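Local coordinates for Lin2960 protein (Listeria innocua, PDB 3OOP) that is of unknown function but belongs to the MarR family and probably acts as a DNA-binding transcription regulator, at residues A[76-84]-A[94-104]. Residues are numbered along the deposited sequence; the frame is centred on the assembly and turned at random.
Sequences LRKELIVRE and LLSLTDKGRKE
Strands 81-84 and 94-97 run antiparallel at 151°, their axes approaching to 4.6 Å, and form the beta hairpin, or wing, of the winged helix-turn-helix fold seen in MarR-type regulators. Two pairs of backbone bonds fix the register: Val82 with Ser96, where Val82 N to Ser96 O spans 2.8 Å, and Glu84 with Leu94. Between them, at a non-hydrogen-bonded pair, Arg83 and Leu95 lie alongside each other, Leu95 CD2 resting 3.8 Å from Arg83 CD. The arginine chain, bent at chi3 (59°), brings one face of its guanidinium against Leu76 CD1, which sits off toward the rim, and NH1 to a hydrogen bond with Gln54 OE1. Ile81 CG2 meets Leu97 CD2 at 4.0 Å, and both side chains pack on Leu43, which joins the wing to helix 37-49. Beyond the strands, the Schellman turn at Glu79 meets the start of helix 99-119. Here Leu80 CD2 lies against Lys100 CG at 3.8 Å, while Gly101 CA approaches Leu80 O to 3.2 Å in a CA-H...O contact. Thr98, the N-cap, holds OG1 between its backbone N and carbonyl carbon (chi1 61°). There the hydroxyl accepts from Gly101 N at 2.9 Å. It also donates to Glu79 O, with OG1 2.7 Å from that oxygen.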
loop_
_atom_site.group_PDB
_atom_site.type_symbol
_atom_site.label_atom_id
_atom_site.label_comp_id
_atom_site.label_asym_id
_atom_site.label_seq_id
_atom_site.Cartn_x
_atom_site.Cartn_y
_atom_site.Cartn_z
ATOM N N LEU A 76 11.944 17.260 -27.174
ATOM C CA LEU A 76 12.852 17.798 -28.181
ATOM C C LEU A 76 12.118 18.731 -29.146
ATOM O O LEU A 76 12.606 19.832 -29.436
ATOM C CB LEU A 76 13.556 16.667 -28.942
ATOM C CG LEU A 76 14.693 15.950 -28.202
ATOM C CD1 LEU A 76 15.064 14.676 -28.925
ATOM C CD2 LEU A 76 15.923 16.851 -28.018
ATOM N N ARG A 77 10.944 18.307 -29.609
ATOM C CA ARG A 77 10.149 19.124 -30.517
ATOM C C ARG A 77 9.678 20.419 -29.849
ATOM O O ARG A 77 9.627 21.463 -30.498
ATOM C CB ARG A 77 8.974 18.324 -31.078
ATOM C CG ARG A 77 8.517 18.789 -32.445
ATOM C CD ARG A 77 7.718 17.710 -33.157
ATOM N NE ARG A 77 6.551 17.282 -32.391
ATOM C CZ ARG A 77 6.442 16.103 -31.787
ATOM N NH1 ARG A 77 5.335 15.801 -31.119
ATOM N NH2 ARG A 77 7.441 15.226 -31.850
ATOM N N LYS A 78 9.365 20.353 -28.552
ATOM C CA LYS A 78 8.986 21.535 -27.766
ATOM C C LYS A 78 10.192 22.413 -27.411
ATOM O O LYS A 78 10.025 23.464 -26.784
ATOM C CB LYS A 78 8.219 21.148 -26.494
ATOM C CG LYS A 78 6.843 20.516 -26.747
ATOM C CD LYS A 78 6.052 20.292 -25.464
ATOM C CE LYS A 78 4.585 19.990 -25.776
ATOM N NZ LYS A 78 3.711 19.935 -24.555
ATOM N N GLU A 79 11.386 21.969 -27.806
ATOM C CA GLU A 79 12.651 22.680 -27.572
ATOM C C GLU A 79 12.942 22.894 -26.089
ATOM O O GLU A 79 13.504 23.920 -25.700
ATOM C CB GLU A 79 12.681 24.014 -28.324
ATOM C CG GLU A 79 12.081 23.936 -29.727
ATOM C CD GLU A 79 12.245 25.220 -30.506
ATOM O OE1 GLU A 79 11.296 26.026 -30.533
ATOM O OE2 GLU A 79 13.328 25.423 -31.086
ATOM N N LEU A 80 12.566 21.911 -25.272
ATOM C CA LEU A 80 12.755 21.988 -23.818
ATOM C C LEU A 80 14.013 21.238 -23.398
ATOM O O LEU A 80 14.575 21.489 -22.331
ATOM C CB LEU A 80 11.519 21.441 -23.078
ATOM C CG LEU A 80 10.213 22.197 -23.384
ATOM C CD1 LEU A 80 8.979 21.508 -22.775
ATOM C CD2 LEU A 80 10.315 23.652 -22.943
ATOM N N ILE A 81 14.455 20.317 -24.240
ATOM C CA ILE A 81 15.658 19.540 -23.946
ATOM C C ILE A 81 16.530 19.447 -25.195
ATOM O O ILE A 81 16.082 19.753 -26.307
ATOM C CB ILE A 81 15.328 18.114 -23.405
ATOM C CG1 ILE A 81 14.608 17.273 -24.475
ATOM C CG2 ILE A 81 14.520 18.209 -22.086
ATOM C CD1 ILE A 81 14.437 15.779 -24.097
ATOM N N VAL A 82 17.774 19.034 -24.997
ATOM C CA VAL A 82 18.693 18.818 -26.097
ATOM C C VAL A 82 19.308 17.433 -25.919
ATOM O O VAL A 82 19.519 16.979 -24.786
ATOM C CB VAL A 82 19.737 19.974 -26.188
ATOM C CG1 VAL A 82 20.683 19.972 -24.994
ATOM C CG2 VAL A 82 20.500 19.935 -27.501
ATOM N N ARG A 83 19.543 16.747 -27.035
ATOM C CA ARG A 83 20.133 15.414 -27.022
ATOM C C ARG A 83 21.484 15.484 -27.726
ATOM O O ARG A 83 21.546 15.795 -28.914
ATOM C CB ARG A 83 19.197 14.407 -27.707
ATOM C CG ARG A 83 19.703 12.959 -27.707
ATOM C CD ARG A 83 18.563 11.947 -27.887
ATOM N NE ARG A 83 17.828 12.145 -29.139
ATOM C CZ ARG A 83 16.646 11.593 -29.419
ATOM N NH1 ARG A 83 16.038 10.808 -28.536
ATOM N NH2 ARG A 83 16.062 11.835 -30.587
ATOM N N GLU A 84 22.557 15.228 -26.977
ATOM C CA GLU A 84 23.931 15.373 -27.484
ATOM C C GLU A 84 24.796 14.144 -27.170
ATOM O O GLU A 84 24.497 13.391 -26.242
ATOM C CB GLU A 84 24.578 16.661 -26.945
ATOM C CG GLU A 84 23.679 17.906 -27.056
ATOM C CD GLU A 84 24.444 19.226 -27.132
ATOM O OE1 GLU A 84 25.651 19.261 -26.794
ATOM O OE2 GLU A 84 23.825 20.241 -27.530
ATOM N N LEU A 94 23.076 11.726 -24.409
ATOM C CA LEU A 94 22.730 12.351 -23.134
ATOM C C LEU A 94 21.735 13.499 -23.317
ATOM O O LEU A 94 21.829 14.277 -24.270
ATOM C CB LEU A 94 23.994 12.840 -22.418
ATOM C CG LEU A 94 25.081 11.786 -22.149
ATOM C CD1 LEU A 94 26.328 12.442 -21.605
ATOM C CD2 LEU A 94 24.592 10.692 -21.206
ATOM N N LEU A 95 20.792 13.596 -22.387
ATOM C CA LEU A 95 19.762 14.627 -22.433
ATOM C C LEU A 95 20.026 15.678 -21.368
ATOM O O LEU A 95 20.411 15.344 -20.245
ATOM C CB LEU A 95 18.388 14.014 -22.166
ATOM C CG LEU A 95 18.036 12.744 -22.938
ATOM C CD1 LEU A 95 16.852 12.048 -22.283
ATOM C CD2 LEU A 95 17.763 13.094 -24.378
ATOM N N SER A 96 19.805 16.938 -21.736
ATOM C CA SER A 96 19.949 18.068 -20.820
ATOM C C SER A 96 18.905 19.113 -21.178
ATOM O O SER A 96 18.320 19.054 -22.246
ATOM C CB SER A 96 21.344 18.682 -20.931
ATOM O OG SER A 96 22.360 17.702 -20.800
ATOM N N LEU A 97 18.689 20.080 -20.296
ATOM C CA LEU A 97 17.699 21.120 -20.550
ATOM C C LEU A 97 18.233 22.233 -21.444
ATOM O O LEU A 97 19.414 22.572 -21.383
ATOM C CB LEU A 97 17.231 21.731 -19.221
ATOM C CG LEU A 97 16.623 20.801 -18.171
ATOM C CD1 LEU A 97 16.363 21.579 -16.888
ATOM C CD2 LEU A 97 15.347 20.149 -18.666
ATOM N N THR A 98 17.346 22.805 -22.256
ATOM C CA THR A 98 17.604 24.083 -22.909
ATOM C C THR A 98 17.286 25.211 -21.921
ATOM O O THR A 98 16.701 24.970 -20.856
ATOM C CB THR A 98 16.705 24.273 -24.143
ATOM O OG1 THR A 98 15.331 24.251 -23.730
ATOM C CG2 THR A 98 16.938 23.172 -25.179
ATOM N N ASP A 99 17.646 26.443 -22.276
ATOM C CA ASP A 99 17.216 27.601 -21.487
ATOM C C ASP A 99 15.696 27.631 -21.277
ATOM O O ASP A 99 15.216 27.930 -20.167
ATOM C CB ASP A 99 17.669 28.914 -22.129
ATOM C CG ASP A 99 19.162 29.182 -21.954
ATOM O OD1 ASP A 99 19.853 28.449 -21.200
ATOM O OD2 ASP A 99 19.643 30.144 -22.593
ATOM N N LYS A 100 14.945 27.329 -22.334
ATOM C CA LYS A 100 13.487 27.278 -22.248
ATOM C C LYS A 100 13.036 26.159 -21.310
ATOM O O LYS A 100 12.138 26.358 -20.492
ATOM C CB LYS A 100 12.850 27.106 -23.624
ATOM C CG LYS A 100 11.340 27.276 -23.600
ATOM C CD LYS A 100 10.715 26.978 -24.958
ATOM C CE LYS A 100 9.219 27.308 -24.954
ATOM N NZ LYS A 100 8.597 27.044 -26.290
ATOM N N GLY A 101 13.672 24.997 -21.413
ATOM C CA GLY A 101 13.399 23.894 -20.496
ATOM C C GLY A 101 13.676 24.262 -19.045
ATOM O O GLY A 101 12.889 23.932 -18.166
ATOM N N ARG A 102 14.784 24.948 -18.797
ATOM C CA ARG A 102 15.131 25.368 -17.442
ATOM C C ARG A 102 14.083 26.350 -16.908
ATOM O O ARG A 102 13.648 26.232 -15.763
ATOM C CB ARG A 102 16.539 25.975 -17.412
ATOM C CG ARG A 102 17.165 26.043 -16.033
ATOM C CD ARG A 102 18.647 26.428 -16.102
ATOM N NE ARG A 102 19.384 25.658 -17.105
ATOM C CZ ARG A 102 19.770 24.389 -16.958
ATOM N NH1 ARG A 102 19.499 23.722 -15.843
ATOM N NH2 ARG A 102 20.431 23.781 -17.936
ATOM N N LYS A 103 13.668 27.297 -17.751
ATOM C CA LYS A 103 12.639 28.278 -17.394
ATOM C C LYS A 103 11.323 27.575 -17.028
ATOM O O LYS A 103 10.739 27.827 -15.972
ATOM C CB LYS A 103 12.425 29.267 -18.551
ATOM C CG LYS A 103 11.302 30.288 -18.330
ATOM C CD LYS A 103 11.091 31.214 -19.535
ATOM C CE LYS A 103 10.253 30.541 -20.610
ATOM N NZ LYS A 103 9.528 31.534 -21.455
ATOM N N GLU A 104 10.861 26.694 -17.907
ATOM C CA GLU A 104 9.584 26.026 -17.687
ATOM C C GLU A 104 9.616 25.070 -16.496
ATOM O O GLU A 104 8.660 25.027 -15.715
ATOM C CB GLU A 104 9.085 25.351 -18.981
ATOM C CG GLU A 104 8.701 26.401 -20.038
ATOM C CD GLU A 104 7.646 25.940 -21.049
ATOM O OE1 GLU A 104 7.119 24.811 -20.933
ATOM O OE2 GLU A 104 7.331 26.738 -21.966
#